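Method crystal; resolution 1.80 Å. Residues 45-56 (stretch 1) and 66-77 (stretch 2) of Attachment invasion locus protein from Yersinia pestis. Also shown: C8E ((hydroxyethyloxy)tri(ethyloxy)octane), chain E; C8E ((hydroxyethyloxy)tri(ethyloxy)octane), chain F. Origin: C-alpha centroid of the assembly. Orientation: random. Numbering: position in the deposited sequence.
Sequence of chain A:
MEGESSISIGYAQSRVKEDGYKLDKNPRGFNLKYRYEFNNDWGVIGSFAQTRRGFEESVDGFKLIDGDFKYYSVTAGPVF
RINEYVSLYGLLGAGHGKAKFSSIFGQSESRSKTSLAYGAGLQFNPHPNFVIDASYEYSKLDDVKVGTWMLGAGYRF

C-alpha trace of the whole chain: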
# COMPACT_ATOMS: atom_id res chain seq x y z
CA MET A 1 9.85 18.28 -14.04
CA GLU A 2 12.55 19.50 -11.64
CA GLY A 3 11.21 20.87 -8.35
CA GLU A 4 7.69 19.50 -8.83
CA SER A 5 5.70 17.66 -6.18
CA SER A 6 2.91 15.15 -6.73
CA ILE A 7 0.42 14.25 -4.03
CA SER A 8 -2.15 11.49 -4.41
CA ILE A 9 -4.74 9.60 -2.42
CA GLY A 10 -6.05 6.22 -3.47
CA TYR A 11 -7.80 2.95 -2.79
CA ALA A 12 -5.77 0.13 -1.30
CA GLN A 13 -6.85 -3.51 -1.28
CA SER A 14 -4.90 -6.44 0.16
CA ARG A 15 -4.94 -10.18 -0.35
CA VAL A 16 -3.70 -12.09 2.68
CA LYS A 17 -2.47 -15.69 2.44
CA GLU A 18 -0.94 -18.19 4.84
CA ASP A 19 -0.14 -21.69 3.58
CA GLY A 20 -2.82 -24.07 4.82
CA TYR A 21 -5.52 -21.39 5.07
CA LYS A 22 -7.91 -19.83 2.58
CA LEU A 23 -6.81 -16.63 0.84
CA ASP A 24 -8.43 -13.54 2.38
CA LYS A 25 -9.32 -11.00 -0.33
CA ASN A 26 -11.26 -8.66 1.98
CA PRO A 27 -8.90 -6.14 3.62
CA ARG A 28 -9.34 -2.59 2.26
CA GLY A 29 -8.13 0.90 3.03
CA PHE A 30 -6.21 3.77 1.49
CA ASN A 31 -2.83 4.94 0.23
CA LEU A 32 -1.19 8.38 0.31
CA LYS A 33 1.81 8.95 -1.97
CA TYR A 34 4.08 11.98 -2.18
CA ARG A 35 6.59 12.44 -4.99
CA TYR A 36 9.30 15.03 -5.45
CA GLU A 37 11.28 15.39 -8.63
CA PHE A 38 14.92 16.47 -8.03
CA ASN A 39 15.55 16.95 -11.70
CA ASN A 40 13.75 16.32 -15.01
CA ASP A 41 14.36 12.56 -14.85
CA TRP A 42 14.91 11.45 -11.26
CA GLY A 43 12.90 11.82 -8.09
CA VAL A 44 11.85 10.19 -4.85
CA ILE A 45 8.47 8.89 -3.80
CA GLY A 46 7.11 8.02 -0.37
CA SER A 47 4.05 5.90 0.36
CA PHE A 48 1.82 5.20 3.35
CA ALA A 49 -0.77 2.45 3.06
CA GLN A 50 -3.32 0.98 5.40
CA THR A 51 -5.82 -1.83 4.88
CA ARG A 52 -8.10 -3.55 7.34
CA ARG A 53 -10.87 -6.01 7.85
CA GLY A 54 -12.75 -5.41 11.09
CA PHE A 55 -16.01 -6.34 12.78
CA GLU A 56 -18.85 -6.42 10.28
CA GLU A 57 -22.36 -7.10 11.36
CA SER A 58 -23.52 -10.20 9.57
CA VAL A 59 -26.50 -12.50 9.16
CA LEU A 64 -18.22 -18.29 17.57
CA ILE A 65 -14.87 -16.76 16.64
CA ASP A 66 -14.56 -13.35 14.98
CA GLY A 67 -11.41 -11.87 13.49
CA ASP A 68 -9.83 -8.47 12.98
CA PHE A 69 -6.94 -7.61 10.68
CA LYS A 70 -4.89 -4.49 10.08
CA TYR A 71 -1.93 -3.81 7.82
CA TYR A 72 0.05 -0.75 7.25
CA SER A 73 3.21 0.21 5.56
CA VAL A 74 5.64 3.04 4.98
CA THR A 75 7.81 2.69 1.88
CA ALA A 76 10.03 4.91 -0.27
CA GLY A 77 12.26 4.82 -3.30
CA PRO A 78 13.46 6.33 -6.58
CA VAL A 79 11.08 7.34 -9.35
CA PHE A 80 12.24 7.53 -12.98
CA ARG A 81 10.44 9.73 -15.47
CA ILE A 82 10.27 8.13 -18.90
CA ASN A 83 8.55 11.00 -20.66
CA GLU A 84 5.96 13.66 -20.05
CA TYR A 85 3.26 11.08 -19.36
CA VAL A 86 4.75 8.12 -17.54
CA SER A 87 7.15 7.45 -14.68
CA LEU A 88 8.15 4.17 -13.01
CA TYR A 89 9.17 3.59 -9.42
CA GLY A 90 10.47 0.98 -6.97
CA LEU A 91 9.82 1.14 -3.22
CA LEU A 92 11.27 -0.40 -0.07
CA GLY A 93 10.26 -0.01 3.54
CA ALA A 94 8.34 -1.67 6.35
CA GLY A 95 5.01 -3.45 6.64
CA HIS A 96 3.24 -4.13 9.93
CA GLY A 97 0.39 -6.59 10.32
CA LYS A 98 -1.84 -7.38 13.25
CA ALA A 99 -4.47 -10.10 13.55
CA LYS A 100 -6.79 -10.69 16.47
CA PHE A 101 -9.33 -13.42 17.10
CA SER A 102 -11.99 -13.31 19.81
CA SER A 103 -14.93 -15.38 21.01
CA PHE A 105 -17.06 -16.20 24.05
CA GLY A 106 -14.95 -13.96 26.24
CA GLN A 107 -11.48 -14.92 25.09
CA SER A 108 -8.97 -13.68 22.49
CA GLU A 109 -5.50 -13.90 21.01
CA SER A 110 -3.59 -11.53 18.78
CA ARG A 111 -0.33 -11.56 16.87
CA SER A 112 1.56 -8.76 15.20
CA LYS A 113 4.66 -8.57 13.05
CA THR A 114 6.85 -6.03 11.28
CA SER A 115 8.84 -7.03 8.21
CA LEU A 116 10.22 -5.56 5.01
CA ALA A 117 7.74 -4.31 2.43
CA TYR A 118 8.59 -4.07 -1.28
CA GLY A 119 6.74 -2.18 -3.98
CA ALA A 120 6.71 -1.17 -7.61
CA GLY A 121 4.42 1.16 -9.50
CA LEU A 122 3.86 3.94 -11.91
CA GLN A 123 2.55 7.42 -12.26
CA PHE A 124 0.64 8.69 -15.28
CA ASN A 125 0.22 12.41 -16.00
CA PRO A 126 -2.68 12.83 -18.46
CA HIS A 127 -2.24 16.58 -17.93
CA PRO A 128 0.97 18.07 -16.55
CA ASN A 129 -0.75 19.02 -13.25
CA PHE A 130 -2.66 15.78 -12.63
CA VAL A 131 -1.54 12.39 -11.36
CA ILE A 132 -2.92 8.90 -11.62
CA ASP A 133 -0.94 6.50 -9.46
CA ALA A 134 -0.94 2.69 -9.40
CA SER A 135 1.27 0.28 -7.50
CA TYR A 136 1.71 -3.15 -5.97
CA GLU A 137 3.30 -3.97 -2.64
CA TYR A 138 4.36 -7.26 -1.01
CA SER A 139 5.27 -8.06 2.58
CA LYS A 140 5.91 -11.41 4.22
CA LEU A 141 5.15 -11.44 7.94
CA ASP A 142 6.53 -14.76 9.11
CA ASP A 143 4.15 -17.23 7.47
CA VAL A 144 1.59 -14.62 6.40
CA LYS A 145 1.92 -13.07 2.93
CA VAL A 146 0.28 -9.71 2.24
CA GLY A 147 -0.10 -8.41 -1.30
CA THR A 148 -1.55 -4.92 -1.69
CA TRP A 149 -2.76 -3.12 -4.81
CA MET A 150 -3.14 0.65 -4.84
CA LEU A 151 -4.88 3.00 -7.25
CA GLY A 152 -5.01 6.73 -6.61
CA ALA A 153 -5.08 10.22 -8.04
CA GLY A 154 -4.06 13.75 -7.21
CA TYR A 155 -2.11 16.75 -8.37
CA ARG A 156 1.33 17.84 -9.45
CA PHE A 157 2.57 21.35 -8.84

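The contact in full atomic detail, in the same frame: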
# COMPACT_ATOMS: atom_id res chain seq x y z
N ILE A 45 9.87 9.02 -4.16
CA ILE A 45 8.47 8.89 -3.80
C ILE A 45 8.35 8.16 -2.46
O ILE A 45 9.14 7.26 -2.14
CB ILE A 45 7.67 8.22 -4.94
CG1 ILE A 45 6.17 8.19 -4.61
CG2 ILE A 45 8.21 6.83 -5.23
CD1 ILE A 45 5.27 8.03 -5.84
N GLY A 46 7.39 8.61 -1.66
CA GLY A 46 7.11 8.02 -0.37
C GLY A 46 5.66 7.58 -0.38
O GLY A 46 4.82 8.20 -1.04
N SER A 47 5.37 6.51 0.35
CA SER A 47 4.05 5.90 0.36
C SER A 47 3.66 5.46 1.77
O SER A 47 4.47 4.86 2.49
CB SER A 47 4.04 4.67 -0.57
OG SER A 47 2.81 3.96 -0.48
N PHE A 48 2.43 5.77 2.15
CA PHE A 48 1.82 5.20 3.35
C PHE A 48 0.58 4.46 2.91
O PHE A 48 -0.24 5.02 2.16
CB PHE A 48 1.40 6.27 4.37
CG PHE A 48 0.50 5.72 5.45
CD1 PHE A 48 1.03 5.05 6.54
CD2 PHE A 48 -0.88 5.82 5.34
CE1 PHE A 48 0.19 4.51 7.52
CE2 PHE A 48 -1.72 5.28 6.32
CZ PHE A 48 -1.17 4.63 7.41
N ALA A 49 0.43 3.23 3.37
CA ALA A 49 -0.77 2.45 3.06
C ALA A 49 -1.36 1.84 4.32
O ALA A 49 -0.64 1.48 5.25
CB ALA A 49 -0.45 1.35 2.02
N GLN A 50 -2.67 1.72 4.34
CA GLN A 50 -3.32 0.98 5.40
C GLN A 50 -4.49 0.22 4.82
O GLN A 50 -5.22 0.75 4.00
CB GLN A 50 -3.76 1.92 6.53
CG GLN A 50 -5.19 2.41 6.46
CD GLN A 50 -5.69 2.92 7.80
OE1 GLN A 50 -4.91 3.43 8.61
NE2 GLN A 50 -6.99 2.77 8.05
N THR A 51 -4.63 -1.05 5.21
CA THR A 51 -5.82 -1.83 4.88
C THR A 51 -6.29 -2.55 6.13
O THR A 51 -5.54 -2.77 7.08
CB THR A 51 -5.57 -2.86 3.76
OG1 THR A 51 -4.55 -3.78 4.18
CG2 THR A 51 -5.16 -2.18 2.46
N ARG A 52 -7.56 -2.91 6.15
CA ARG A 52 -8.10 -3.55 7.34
C ARG A 52 -9.33 -4.34 7.02
O ARG A 52 -10.00 -4.12 6.01
CB ARG A 52 -8.41 -2.51 8.42
CG ARG A 52 -9.47 -1.50 8.02
CD ARG A 52 -9.49 -0.31 8.98
NE ARG A 52 -10.73 0.45 8.89
N ARG A 53 -9.61 -5.30 7.89
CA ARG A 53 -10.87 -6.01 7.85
C ARG A 53 -11.28 -6.13 9.30
O ARG A 53 -10.64 -6.83 10.07
CB ARG A 53 -10.69 -7.40 7.24
CG ARG A 53 -11.96 -8.23 7.17
CD ARG A 53 -11.66 -9.69 6.82
N GLY A 54 -12.34 -5.42 9.69
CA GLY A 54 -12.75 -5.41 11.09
C GLY A 54 -14.07 -6.11 11.33
O GLY A 54 -14.55 -6.88 10.50
N PHE A 55 -14.68 -5.83 12.48
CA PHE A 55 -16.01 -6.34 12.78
C PHE A 55 -17.01 -5.84 11.75
O PHE A 55 -17.12 -4.64 11.51
CB PHE A 55 -16.46 -5.92 14.17
CG PHE A 55 -17.94 -6.08 14.41
CD1 PHE A 55 -18.47 -7.31 14.76
CD2 PHE A 55 -18.80 -5.01 14.26
CE1 PHE A 55 -19.83 -7.47 14.97
CE2 PHE A 55 -20.16 -5.15 14.47
CZ PHE A 55 -20.67 -6.39 14.82
N GLU A 56 -17.74 -6.77 11.14
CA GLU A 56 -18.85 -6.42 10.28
C GLU A 56 -20.07 -7.15 10.79
O GLU A 56 -20.03 -8.35 11.01
CB GLU A 56 -18.58 -6.83 8.83
CG GLU A 56 -17.60 -5.93 8.10
CD GLU A 56 -17.49 -6.28 6.63
N ASP A 66 -14.66 -14.44 15.94
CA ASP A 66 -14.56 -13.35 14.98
C ASP A 66 -13.12 -12.84 14.90
O ASP A 66 -12.35 -12.97 15.86
CB ASP A 66 -15.52 -12.21 15.32
CG ASP A 66 -16.05 -11.50 14.08
OD1 ASP A 66 -15.36 -11.50 13.04
OD2 ASP A 66 -17.16 -10.94 14.15
N GLY A 67 -12.78 -12.27 13.76
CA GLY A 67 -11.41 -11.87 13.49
C GLY A 67 -11.31 -10.41 13.11
O GLY A 67 -12.27 -9.78 12.66
N ASP A 68 -10.11 -9.87 13.29
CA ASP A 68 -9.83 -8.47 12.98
C ASP A 68 -8.43 -8.45 12.41
O ASP A 68 -7.55 -9.15 12.92
CB ASP A 68 -9.91 -7.64 14.26
CG ASP A 68 -9.75 -6.15 14.00
OD1 ASP A 68 -10.70 -5.40 14.27
OD2 ASP A 68 -8.66 -5.74 13.53
N PHE A 69 -8.23 -7.67 11.35
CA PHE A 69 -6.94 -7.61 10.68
C PHE A 69 -6.62 -6.18 10.32
O PHE A 69 -7.51 -5.42 9.90
CB PHE A 69 -6.94 -8.46 9.40
CG PHE A 69 -5.70 -8.30 8.56
CD1 PHE A 69 -4.56 -9.05 8.83
CD2 PHE A 69 -5.66 -7.39 7.51
CE1 PHE A 69 -3.40 -8.89 8.07
CE2 PHE A 69 -4.52 -7.24 6.74
CZ PHE A 69 -3.39 -7.99 7.02
N LYS A 70 -5.35 -5.81 10.49
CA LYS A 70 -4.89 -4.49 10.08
C LYS A 70 -3.49 -4.61 9.52
O LYS A 70 -2.67 -5.36 10.04
CB LYS A 70 -4.89 -3.53 11.27
N TYR A 71 -3.24 -3.88 8.45
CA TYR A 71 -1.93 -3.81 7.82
C TYR A 71 -1.62 -2.35 7.51
O TYR A 71 -2.40 -1.65 7.01
CB TYR A 71 -1.94 -4.59 6.52
CG TYR A 71 -0.69 -4.45 5.66
CD1 TYR A 71 0.44 -5.15 5.94
CD2 TYR A 71 -0.67 -3.62 4.56
CE1 TYR A 71 1.56 -5.04 5.14
CE2 TYR A 71 0.45 -3.53 3.76
CZ TYR A 71 1.56 -4.24 4.06
OH TYR A 71 2.66 -4.14 3.29
N TYR A 72 -0.42 -1.94 7.82
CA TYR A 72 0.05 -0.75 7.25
C TYR A 72 1.52 -0.73 6.90
O TYR A 72 2.26 -1.57 7.32
CB TYR A 72 -0.28 0.43 8.06
CG TYR A 72 0.26 0.45 9.40
CD1 TYR A 72 -0.46 -0.08 10.45
CD2 TYR A 72 1.45 1.08 9.66
CE1 TYR A 72 0.04 -0.03 11.72
CE2 TYR A 72 1.98 1.17 10.92
CZ TYR A 72 1.28 0.61 11.98
OH TYR A 72 1.82 0.70 13.25
N SER A 73 1.86 0.24 6.08
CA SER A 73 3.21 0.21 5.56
C SER A 73 3.69 1.62 5.26
O SER A 73 2.89 2.52 4.95
CB SER A 73 3.29 -0.65 4.30
OG SER A 73 2.60 -0.06 3.20
N VAL A 74 5.00 1.80 5.38
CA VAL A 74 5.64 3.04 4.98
C VAL A 74 6.79 2.62 4.09
O VAL A 74 7.65 1.82 4.50
CB VAL A 74 6.15 3.85 6.18
CG1 VAL A 74 6.96 5.07 5.71
CG2 VAL A 74 4.99 4.32 7.04
N THR A 75 6.78 3.09 2.85
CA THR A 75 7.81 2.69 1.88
C THR A 75 8.31 3.90 1.10
O THR A 75 7.65 4.93 1.04
CB THR A 75 7.31 1.61 0.88
OG1 THR A 75 6.18 2.12 0.17
CG2 THR A 75 6.91 0.30 1.59
N ALA A 76 9.48 3.78 0.49
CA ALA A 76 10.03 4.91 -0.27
C ALA A 76 11.00 4.40 -1.30
O ALA A 76 11.50 3.28 -1.20
CB ALA A 76 10.72 5.90 0.66
N GLY A 77 11.28 5.23 -2.30
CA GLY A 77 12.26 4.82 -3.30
C GLY A 77 12.35 5.77 -4.48
O GLY A 77 11.65 6.78 -4.52
C1 C8E E . 2.84 10.56 1.82
C2 C8E E . 3.54 9.37 2.44
C3 C8E E . 5.03 9.64 2.57
C4 C8E E . 5.63 8.89 3.76
C5 C8E E . 6.93 8.19 3.35
C6 C8E E . 8.09 8.64 4.23
C7 C8E E . 9.30 7.74 4.03
C8 C8E E . 10.54 8.35 4.67
C1 C8E F . -2.74 9.15 8.04
C2 C8E F . -3.23 7.86 8.69
C3 C8E F . -2.28 7.40 9.78
C4 C8E F . -2.99 6.52 10.80
C5 C8E F . -2.30 5.16 10.93
C6 C8E F . -1.94 4.87 12.38
C7 C8E F . -1.71 3.38 12.60
C8 C8E F . -1.21 3.12 14.02
O9 C8E F . -1.61 1.84 14.44
O HOH W 1 3.55 1.80 1.02

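Two antiparallel strands, their directions 167° apart, meet here through a regular backbone ladder, and the side chains sort themselves by alternation. Odd-numbered residues of the first strand make the paired hydrogen bonds; the even ones between them turn to the opposite face, where Gly46, Phe48 and Gln50 meet detergent.

At the start of this stretch, Ile45 pairs with Gly77: Ile45 N donates to Gly77 O at 2.9 Å and Gly77 N returns to Ile45 O at 3.0 Å. Gly46, opposite Ala76, sits in a non-hydrogen-bonded pair whose CA atoms are 4.3 Å apart, and its CA lies 3.4 Å from Thr75 O in a CA-H...O contact. Its lack of a side chain matters to the ligand more than to the partner strand: an ideal CB would fall 2.7 Å from C5 of the chain E C8E, so the alkyl chain occupies the space a side chain would need.

Ser47 pairs with Thr75 through two 2.9 Å bonds, Ser47 N to Thr75 O and Thr75 N to Ser47 O. On this buried face small polar groups collect around one water, which lies 2.7 Å from Ser47 OG and 2.8 Å from Thr75 OG1 and donates to Ser73 OG at 3.0 Å. The water thus links hydroxyls of both strands.

Phe48 turns to the detergent-bearing face. Its chi1 is t; its CB points to this face, and the end of the side chain comes nearer the second strand, with CD1 4.1 Å from Val74 CG2 at the ring edge and CE1 4.1 Å from Tyr72 CB. The chain F C8E extends this apolar patch: its C5 is 3.7 Å from Phe48 CZ, while its C7 lies over one face of the Tyr72 ring.

Ala49 returns to the buried face, with Ala49 N to Ser73 O at 3.0 Å and Ser73 N to Ala49 O at 2.9 Å; its small CB stands 3.6 Å from Ser73 OG. Gln50 and Tyr72 bring their backbones close, CA to CA 4.2 Å, and their CB atoms approach to 4.1 Å.

Thr51 exchanges 2.9 Å bonds with Tyr71, N to O in both directions, and its OG1 packs 3.6 Å from Tyr71 CB and 4.3 Å from Phe69 CE2. Arg52 contributes mainly backbone, its CA 3.2 Å from Phe69 O; its side chain is not modelled beyond NE. Arg53 makes the last rung, Arg53 N to Phe69 O and Phe69 N to Arg53 O, both 2.9 Å.

Beyond it the pairing loosens. Gly54 CA is 3.8 Å from Asp68 OD1, and the poorly ordered Phe55 presents its ring edge to Asp66, CD1 to OD2 3.9 Å.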